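Local coordinates for protein N-methyltransferase (Streptoalloteichus sp. ATCC 53650, PDB 5BSZ) that probably transfers a methyl group from S-adenosylmethionine to the amino nitrogen of a deoxysugar destined for the antibiotic kedarcidin, at residues 70-82 and 92-106. Sequence-based numbering, arbitrary orientation.
Sequences PDAAGVELSPAMR and TPVHQADMFDFDLGR. With SAH (S-adenosyl-L-homocysteine), chain B.
Val75 CG2, a branched methyl suited to an aromatic face, lies over one face of the Phe102 ring, toward its rim and 4.2 Å from Phe102 CD2; His137 stacks with the same ring. Leu104 CD2 sits over one face of the His95 ring, with Gly74 O and Ala73 CB at its edge. Arg82 is long enough to reach from its helix to a strand carbonyl: its NH2 donates in plane to Val94 O (2.7 Å) and also forms a salt bridge with Glu86. Arg106 meets Asp71 end-on, NH1 to OD1 (3.0 Å) and NH2 to OD2 (2.9 Å). Carboxylate and guanidinium planes stand 34° apart, OD1 being met on its syn side and OD2 from above the carboxylate plane. With CG anti to the backbone N (chi1 168°), the Asp71 carboxylate swings back to this partner. An alanine here would probably leave Arg106 without this countercharge and less firmly held, despite its cation-pi contact with Phe108.

Alongside, strands 71-76 and 94-96 pair in parallel: Gly74 N donates to Pro93 O, His95 N to Gly74 O and Glu76 N to His95 O. At Gly74 a side chain would crowd Val94 CG1. Helix 79-88 completes the beta-alpha-beta unit of this Rossmann-like sheet, whose edge strand within the chain is 94-96.

Glu76 matches its two oxygens to the S-adenosyl-L-homocysteine ribose diol, OE1 accepting from O3' (2.8 Å) and OE2 from O2' (2.6 Å). Beyond strand 94-96, Asp98 OD1 accepts from the ligand's N6 (2.9 Å). The ligand's N1 accepts from Met99 N (2.9 Å). This acceptor-donor pair complements the N6/N1 edge, consistent with selection of adenine.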
ATOM      1  N   PRO A  70      44.678 -11.423  -5.403  1.00 23.63           N
ATOM      2  CA  PRO A  70      44.438 -12.140  -4.139  1.00 25.36           C
ATOM      3  C   PRO A  70      44.451 -11.225  -2.905  1.00 20.79           C
ATOM      4  O   PRO A  70      43.923 -11.613  -1.886  1.00 21.61           O
ATOM      5  CB  PRO A  70      45.574 -13.190  -4.115  1.00 28.37           C
ATOM      6  CG  PRO A  70      46.668 -12.620  -4.993  1.00 26.84           C
ATOM      7  CD  PRO A  70      45.859 -11.962  -6.107  1.00 26.15           C
ATOM      8  N   ASP A  71      44.994 -10.020  -2.974  1.00 17.51           N
ATOM      9  CA  ASP A  71      44.996  -9.105  -1.801  1.00 18.89           C
ATOM     10  C   ASP A  71      43.886  -8.057  -2.107  1.00 18.34           C
ATOM     11  O   ASP A  71      44.128  -7.008  -2.708  1.00 20.36           O
ATOM     12  CB  ASP A  71      46.395  -8.503  -1.637  1.00 17.35           C
ATOM     13  CG  ASP A  71      46.487  -7.345  -0.655  1.00 18.22           C
ATOM     14  OD1 ASP A  71      45.654  -7.238   0.267  1.00 22.78           O
ATOM     15  OD2 ASP A  71      47.414  -6.493  -0.813  1.00 21.24           O
ATOM     16  N   ALA A  72      42.666  -8.374  -1.680  1.00 19.37           N
ATOM     17  CA  ALA A  72      41.479  -7.611  -2.124  1.00 23.69           C
ATOM     18  C   ALA A  72      40.693  -7.086  -0.935  1.00 24.41           C
ATOM     19  O   ALA A  72      40.816  -7.598   0.208  1.00 20.03           O
ATOM     20  CB  ALA A  72      40.583  -8.503  -2.978  1.00 23.32           C
ATOM     21  N   ALA A  73      39.839  -6.097  -1.211  1.00 22.73           N
ATOM     22  CA  ALA A  73      38.923  -5.576  -0.201  1.00 16.04           C
ATOM     23  C   ALA A  73      37.688  -4.991  -0.861  1.00 16.24           C
ATOM     24  O   ALA A  73      37.689  -4.696  -2.071  1.00 15.30           O
ATOM     25  CB  ALA A  73      39.552  -4.503   0.683  1.00 16.65           C
ATOM     26  N   GLY A  74      36.664  -4.818  -0.034  1.00 16.59           N
ATOM     27  CA  GLY A  74      35.447  -4.109  -0.485  1.00 19.50           C
ATOM     28  C   GLY A  74      35.093  -2.939   0.401  1.00 19.05           C
ATOM     29  O   GLY A  74      35.519  -2.876   1.568  1.00 20.37           O
ATOM     30  N   VAL A  75      34.271  -2.025  -0.127  1.00 16.06           N
ATOM     31  CA  VAL A  75      33.664  -0.960   0.656  1.00 15.64           C
ATOM     32  C   VAL A  75      32.177  -1.037   0.344  1.00 19.80           C
ATOM     33  O   VAL A  75      31.802  -1.170  -0.846  1.00 14.13           O
ATOM     34  CB  VAL A  75      34.219   0.417   0.261  1.00 17.13           C
ATOM     35  CG1 VAL A  75      33.276   1.545   0.626  1.00 17.24           C
ATOM     36  CG2 VAL A  75      35.574   0.646   0.925  1.00 21.55           C
ATOM     37  N   GLU A  76      31.358  -1.025   1.395  1.00 18.20           N
ATOM     38  CA  GLU A  76      29.877  -1.091   1.226  1.00 20.91           C
ATOM     39  C   GLU A  76      29.231  -0.331   2.393  1.00 24.41           C
ATOM     40  O   GLU A  76      29.584  -0.582   3.551  1.00 24.10           O
ATOM     41  CB  GLU A  76      29.490  -2.556   1.271  1.00 23.70           C
ATOM     42  CG  GLU A  76      28.230  -3.072   0.628  1.00 26.08           C
ATOM     43  CD  GLU A  76      27.389  -2.126  -0.188  1.00 21.36           C
ATOM     44  OE1 GLU A  76      27.426  -2.224  -1.412  1.00 17.48           O
ATOM     45  OE2 GLU A  76      26.630  -1.368   0.444  1.00 18.55           O
ATOM     46  N   LEU A  77      28.337   0.612   2.102  1.00 20.01           N
ATOM     47  CA  LEU A  77      27.632   1.356   3.138  1.00 16.89           C
ATOM     48  C   LEU A  77      26.540   0.568   3.796  1.00 17.40           C
ATOM     49  O   LEU A  77      26.225   0.800   4.953  1.00 18.89           O
ATOM     50  CB  LEU A  77      27.112   2.702   2.646  1.00 18.51           C
ATOM     51  CG  LEU A  77      26.504   3.659   3.673  1.00 20.26           C
ATOM     52  CD1 LEU A  77      27.588   3.970   4.720  1.00 23.86           C
ATOM     53  CD2 LEU A  77      26.052   4.884   2.919  1.00 23.24           C
ATOM     54  N   SER A  78      26.010  -0.431   3.121  1.00 18.05           N
ATOM     55  CA  SER A  78      24.857  -1.118   3.663  1.00 22.03           C
ATOM     56  C   SER A  78      25.362  -2.206   4.619  1.00 22.58           C
ATOM     57  O   SER A  78      26.090  -3.087   4.197  1.00 20.64           O
ATOM     58  CB  SER A  78      24.062  -1.796   2.558  1.00 24.68           C
ATOM     59  OG  SER A  78      23.193  -2.746   3.140  1.00 25.44           O
ATOM     60  N   PRO A  79      24.981  -2.149   5.904  1.00 29.82           N
ATOM     61  CA  PRO A  79      25.431  -3.210   6.819  1.00 32.24           C
ATOM     62  C   PRO A  79      25.045  -4.624   6.349  1.00 25.47           C
ATOM     63  O   PRO A  79      25.806  -5.569   6.492  1.00 33.85           O
ATOM     64  CB  PRO A  79      24.755  -2.856   8.161  1.00 31.54           C
ATOM     65  CG  PRO A  79      23.932  -1.625   7.941  1.00 33.71           C
ATOM     66  CD  PRO A  79      24.252  -1.056   6.588  1.00 32.47           C
ATOM     67  N   ALA A  80      23.873  -4.778   5.768  1.00 26.89           N
ATOM     68  CA  ALA A  80      23.429  -6.080   5.322  1.00 26.95           C
ATOM     69  C   ALA A  80      24.317  -6.590   4.196  1.00 29.52           C
ATOM     70  O   ALA A  80      24.764  -7.735   4.245  1.00 27.19           O
ATOM     71  CB  ALA A  80      21.977  -6.021   4.850  1.00 31.51           C
ATOM     72  N   MET A  81      24.569  -5.749   3.183  1.00 25.39           N
ATOM     73  CA  MET A  81      25.439  -6.131   2.076  1.00 25.20           C
ATOM     74  C   MET A  81      26.849  -6.454   2.547  1.00 21.19           C
ATOM     75  O   MET A  81      27.445  -7.412   2.025  1.00 24.27           O
ATOM     76  CB  MET A  81      25.541  -5.075   0.965  1.00 26.32           C
ATOM     77  CG  MET A  81      24.267  -4.719   0.245  1.00 36.61           C
ATOM     78  SD  MET A  81      23.549  -6.098  -0.671  1.00 49.74           S
ATOM     79  CE  MET A  81      23.001  -7.101   0.687  1.00 43.39           C
ATOM     80  N   ARG A  82      27.374  -5.620   3.449  1.00 23.66           N
ATOM     81  CA  ARG A  82      28.750  -5.757   3.921  1.00 22.36           C
ATOM     82  C   ARG A  82      28.889  -7.134   4.561  1.00 27.65           C
ATOM     83  O   ARG A  82      29.881  -7.834   4.333  1.00 27.87           O
ATOM     84  CB  ARG A  82      29.122  -4.660   4.908  1.00 25.83           C
ATOM     85  CG  ARG A  82      30.595  -4.633   5.310  1.00 30.03           C
ATOM     86  CD  ARG A  82      30.826  -4.380   6.802  1.00 31.79           C
ATOM     87  NE  ARG A  82      30.451  -5.523   7.625  1.00 31.43           N
ATOM     88  CZ  ARG A  82      31.235  -6.577   7.828  1.00 39.29           C
ATOM     89  NH1 ARG A  82      30.804  -7.575   8.583  1.00 37.93           N
ATOM     90  NH2 ARG A  82      32.453  -6.633   7.273  1.00 32.20           N
ATOM     91  N   THR A  92      38.873 -11.655   2.893  1.00 35.65           N
ATOM     92  CA  THR A  92      38.770 -10.385   2.186  1.00 30.87           C
ATOM     93  C   THR A  92      37.885  -9.476   3.028  1.00 26.76           C
ATOM     94  O   THR A  92      36.686  -9.737   3.174  1.00 32.70           O
ATOM     95  CB  THR A  92      38.177 -10.598   0.784  1.00 28.66           C
ATOM     96  OG1 THR A  92      38.928 -11.607   0.112  1.00 29.54           O
ATOM     97  CG2 THR A  92      38.219  -9.333  -0.075  1.00 24.90           C
ATOM     98  N   PRO A  93      38.477  -8.407   3.589  1.00 22.75           N
ATOM     99  CA  PRO A  93      37.676  -7.556   4.419  1.00 23.11           C
ATOM    100  C   PRO A  93      36.725  -6.743   3.527  1.00 23.10           C
ATOM    101  O   PRO A  93      37.124  -6.322   2.437  1.00 20.74           O
ATOM    102  CB  PRO A  93      38.691  -6.657   5.082  1.00 24.62           C
ATOM    103  CG  PRO A  93      39.861  -6.618   4.148  1.00 24.99           C
ATOM    104  CD  PRO A  93      39.884  -7.966   3.503  1.00 24.54           C
ATOM    105  N   VAL A  94      35.514  -6.546   4.027  1.00 23.55           N
ATOM    106  CA  VAL A  94      34.554  -5.591   3.490  1.00 19.83           C
ATOM    107  C   VAL A  94      34.248  -4.589   4.565  1.00 20.57           C
ATOM    108  O   VAL A  94      33.720  -4.915   5.643  1.00 20.71           O
ATOM    109  CB  VAL A  94      33.304  -6.320   3.003  1.00 20.29           C
ATOM    110  CG1 VAL A  94      32.428  -5.354   2.210  1.00 22.67           C
ATOM    111  CG2 VAL A  94      33.698  -7.470   2.083  1.00 22.90           C
ATOM    112  N   HIS A  95      34.610  -3.353   4.270  1.00 15.91           N
ATOM    113  CA  HIS A  95      34.525  -2.279   5.239  1.00 20.17           C
ATOM    114  C   HIS A  95      33.189  -1.522   5.065  1.00 21.50           C
ATOM    115  O   HIS A  95      32.763  -1.252   3.940  1.00 21.32           O
ATOM    116  CB  HIS A  95      35.640  -1.281   4.947  1.00 21.77           C
ATOM    117  CG  HIS A  95      37.008  -1.874   4.946  1.00 27.52           C
ATOM    118  ND1 HIS A  95      37.736  -2.046   6.108  1.00 31.15           N
ATOM    119  CD2 HIS A  95      37.822  -2.255   3.929  1.00 25.86           C
ATOM    120  CE1 HIS A  95      38.928  -2.538   5.809  1.00 25.22           C
ATOM    121  NE2 HIS A  95      38.997  -2.695   4.495  1.00 25.29           N
ATOM    122  N   GLN A  96      32.551  -1.168   6.169  1.00 18.27           N
ATOM    123  CA  GLN A  96      31.382  -0.317   6.143  1.00 19.13           C
ATOM    124  C   GLN A  96      31.824   1.119   6.033  1.00 21.95           C
ATOM    125  O   GLN A  96      32.419   1.646   6.967  1.00 29.56           O
ATOM    126  CB  GLN A  96      30.530  -0.527   7.397  1.00 23.67           C
ATOM    127  CG  GLN A  96      29.244   0.241   7.218  1.00 29.10           C
ATOM    128  CD  GLN A  96      28.342   0.342   8.428  1.00 36.71           C
ATOM    129  OE1 GLN A  96      28.772   0.282   9.569  1.00 37.75           O
ATOM    130  NE2 GLN A  96      27.073   0.572   8.164  1.00 31.04           N
ATOM    131  N   ALA A  97      31.665   1.715   4.856  1.00 18.76           N
ATOM    132  CA  ALA A  97      32.055   3.091   4.646  1.00 19.61           C
ATOM    133  C   ALA A  97      31.358   3.698   3.449  1.00 21.81           C
ATOM    134  O   ALA A  97      30.757   3.003   2.621  1.00 18.10           O
ATOM    135  CB  ALA A  97      33.554   3.247   4.488  1.00 21.87           C
ATOM    136  N   ASP A  98      31.402   5.026   3.474  1.00 24.31           N
ATOM    137  CA  ASP A  98      30.807   5.902   2.489  1.00 24.83           C
ATOM    138  C   ASP A  98      31.806   6.157   1.360  1.00 22.61           C
ATOM    139  O   ASP A  98      32.900   6.722   1.555  1.00 19.98           O
ATOM    140  CB  ASP A  98      30.396   7.202   3.161  1.00 25.68           C
ATOM    141  CG  ASP A  98      29.684   8.152   2.219  1.00 29.80           C
ATOM    142  OD1 ASP A  98      29.422   7.823   1.019  1.00 24.87           O
ATOM    143  OD2 ASP A  98      29.530   9.293   2.695  1.00 32.30           O
ATOM    144  N   MET A  99      31.394   5.747   0.171  1.00 19.00           N
ATOM    145  CA  MET A  99      32.236   5.862  -1.035  1.00 19.54           C
ATOM    146  C   MET A  99      32.629   7.298  -1.283  1.00 15.98           C
ATOM    147  O   MET A  99      33.618   7.556  -1.968  1.00 18.12           O
ATOM    148  CB  MET A  99      31.508   5.299  -2.293  1.00 20.37           C
ATOM    149  CG  MET A  99      30.193   5.973  -2.628  1.00 26.88           C
ATOM    150  SD  MET A  99      29.111   5.242  -3.939  1.00 32.85           S
ATOM    151  CE  MET A  99      30.409   5.329  -5.100  1.00 22.45           C
ATOM    152  N   PHE A 100      31.842   8.240  -0.777  1.00 16.60           N
ATOM    153  CA  PHE A 100      32.090   9.650  -1.011  1.00 19.22           C
ATOM    154  C   PHE A 100      33.220  10.229  -0.191  1.00 20.95           C
ATOM    155  O   PHE A 100      33.756  11.273  -0.558  1.00 22.76           O
ATOM    156  CB  PHE A 100      30.816  10.489  -0.828  1.00 19.61           C
ATOM    157  CG  PHE A 100      29.775  10.079  -1.796  1.00 21.19           C
ATOM    158  CD1 PHE A 100      30.045  10.166  -3.147  1.00 21.08           C
ATOM    159  CD2 PHE A 100      28.623   9.471  -1.368  1.00 21.21           C
ATOM    160  CE1 PHE A 100      29.140   9.689  -4.048  1.00 24.68           C
ATOM    161  CE2 PHE A 100      27.705   9.000  -2.286  1.00 24.57           C
ATOM    162  CZ  PHE A 100      27.970   9.117  -3.612  1.00 20.85           C
ATOM    163  N   ASP A 101      33.521   9.599   0.934  1.00 22.49           N
ATOM    164  CA  ASP A 101      34.625  10.057   1.769  1.00 22.54           C
ATOM    165  C   ASP A 101      34.987   8.920   2.735  1.00 19.61           C
ATOM    166  O   ASP A 101      34.248   8.635   3.699  1.00 23.69           O
ATOM    167  CB  ASP A 101      34.195  11.328   2.489  1.00 24.36           C
ATOM    168  CG  ASP A 101      35.332  11.921   3.327  1.00 25.45           C
ATOM    169  OD1 ASP A 101      35.142  12.139   4.528  1.00 26.53           O
ATOM    170  OD2 ASP A 101      36.446  11.978   2.797  1.00 28.48           O
ATOM    171  N   PHE A 102      35.974   8.129   2.340  1.00 17.05           N
ATOM    172  CA  PHE A 102      36.425   6.985   3.130  1.00 17.87           C
ATOM    173  C   PHE A 102      37.980   7.004   3.058  1.00 16.07           C
ATOM    174  O   PHE A 102      38.586   7.644   2.183  1.00 16.41           O
ATOM    175  CB  PHE A 102      35.845   5.651   2.611  1.00 18.05           C
ATOM    176  CG  PHE A 102      36.356   5.235   1.259  1.00 22.47           C
ATOM    177  CD1 PHE A 102      35.749   5.668   0.089  1.00 22.67           C
ATOM    178  CD2 PHE A 102      37.458   4.388   1.148  1.00 23.12           C
ATOM    179  CE1 PHE A 102      36.256   5.331  -1.156  1.00 22.73           C
ATOM    180  CE2 PHE A 102      37.961   4.041  -0.086  1.00 19.23           C
ATOM    181  CZ  PHE A 102      37.357   4.501  -1.250  1.00 24.82           C
ATOM    182  N   ASP A 103      38.603   6.289   3.976  1.00 19.34           N
ATOM    183  CA  ASP A 103      40.077   6.192   4.035  1.00 21.86           C
ATOM    184  C   ASP A 103      40.371   4.921   4.812  1.00 21.56           C
ATOM    185  O   ASP A 103      39.969   4.757   5.949  1.00 19.86           O
ATOM    186  CB  ASP A 103      40.641   7.425   4.740  1.00 25.10           C
ATOM    187  CG  ASP A 103      40.817   8.580   3.783  1.00 32.59           C
ATOM    188  OD1 ASP A 103      41.677   8.458   2.878  1.00 40.45           O
ATOM    189  OD2 ASP A 103      40.074   9.590   3.908  1.00 37.65           O
ATOM    190  N   LEU A 104      41.040   4.010   4.144  1.00 19.58           N
ATOM    191  CA  LEU A 104      41.300   2.684   4.644  1.00 21.20           C
ATOM    192  C   LEU A 104      42.770   2.618   5.158  1.00 25.25           C
ATOM    193  O   LEU A 104      43.142   1.591   5.645  1.00 24.82           O
ATOM    194  CB  LEU A 104      41.171   1.707   3.477  1.00 20.34           C
ATOM    195  CG  LEU A 104      39.792   1.665   2.818  1.00 22.65           C
ATOM    196  CD1 LEU A 104      39.719   0.488   1.868  1.00 19.29           C
ATOM    197  CD2 LEU A 104      38.669   1.520   3.838  1.00 26.41           C
ATOM    198  N   GLY A 105      43.590   3.652   4.973  1.00 21.46           N
ATOM    199  CA  GLY A 105      44.969   3.651   5.480  1.00 24.86           C
ATOM    200  C   GLY A 105      45.919   2.763   4.695  1.00 28.74           C
ATOM    201  O   GLY A 105      46.913   2.347   5.239  1.00 26.82           O
ATOM    202  N   ARG A 106      45.593   2.420   3.443  1.00 22.80           N
ATOM    203  CA  ARG A 106      46.457   1.667   2.530  1.00 20.85           C
ATOM    204  C   ARG A 106      46.078   2.003   1.109  1.00 20.58           C
ATOM    205  O   ARG A 106      45.012   2.616   0.839  1.00 24.32           O
ATOM    206  CB  ARG A 106      46.334   0.144   2.721  1.00 19.56           C
ATOM    207  CG  ARG A 106      44.911  -0.367   2.356  1.00 20.56           C
ATOM    208  CD  ARG A 106      44.933  -1.878   2.147  1.00 19.46           C
ATOM    209  NE  ARG A 106      45.743  -2.251   1.005  1.00 20.01           N
ATOM    210  CZ  ARG A 106      45.945  -3.492   0.625  1.00 19.20           C
ATOM    211  NH1 ARG A 106      45.491  -4.491   1.364  1.00 20.59           N
ATOM    212  NH2 ARG A 106      46.719  -3.705  -0.431  1.00 22.02           N
TER
HETATM  213  N   SAH B 301      28.976  -2.735  -7.586  1.00 24.51           N
HETATM  214  CA  SAH B 301      27.865  -3.674  -7.174  1.00 24.52           C
HETATM  215  CB  SAH B 301      26.709  -2.995  -6.407  1.00 21.33           C
HETATM  216  CG  SAH B 301      25.382  -2.698  -7.062  1.00 24.60           C
HETATM  217  SD  SAH B 301      24.112  -1.957  -6.093  1.00 19.83           S
HETATM  218  C   SAH B 301      27.519  -4.432  -8.420  1.00 25.41           C
HETATM  219  O   SAH B 301      27.934  -4.150  -9.537  1.00 20.61           O
HETATM  220  OXT SAH B 301      26.924  -5.461  -8.311  1.00 24.40           O
HETATM  221  C5' SAH B 301      24.767  -0.411  -5.523  1.00 20.97           C
HETATM  222  C4' SAH B 301      25.433  -0.609  -4.148  1.00 21.28           C
HETATM  223  O4' SAH B 301      26.031   0.621  -3.696  1.00 22.79           O
HETATM  224  C3' SAH B 301      24.441  -0.974  -3.048  1.00 20.00           C
HETATM  225  O3' SAH B 301      24.877  -2.204  -2.477  1.00 17.62           O
HETATM  226  C2' SAH B 301      24.503   0.114  -1.986  1.00 21.02           C
HETATM  227  O2' SAH B 301      24.415  -0.413  -0.638  1.00 20.30           O
HETATM  228  C1' SAH B 301      25.828   0.760  -2.298  1.00 22.10           C
HETATM  229  N9  SAH B 301      25.937   2.183  -1.925  1.00 25.36           N
HETATM  230  C8  SAH B 301      24.995   3.161  -2.078  1.00 24.79           C
HETATM  231  N7  SAH B 301      25.456   4.336  -1.594  1.00 28.41           N
HETATM  232  C5  SAH B 301      26.693   4.084  -1.094  1.00 22.02           C
HETATM  233  C6  SAH B 301      27.713   4.888  -0.425  1.00 20.57           C
HETATM  234  N6  SAH B 301      27.414   6.187  -0.241  1.00 22.95           N
HETATM  235  N1  SAH B 301      28.871   4.271  -0.094  1.00 20.07           N
HETATM  236  C2  SAH B 301      29.086   2.966  -0.284  1.00 17.33           C
HETATM  237  N3  SAH B 301      28.206   2.153  -0.895  1.00 19.29           N
HETATM  238  C4  SAH B 301      27.021   2.661  -1.312  1.00 20.90           C
HETATM  239  O   HOH W   1      41.864 -10.788  -0.136  1.00 28.03           O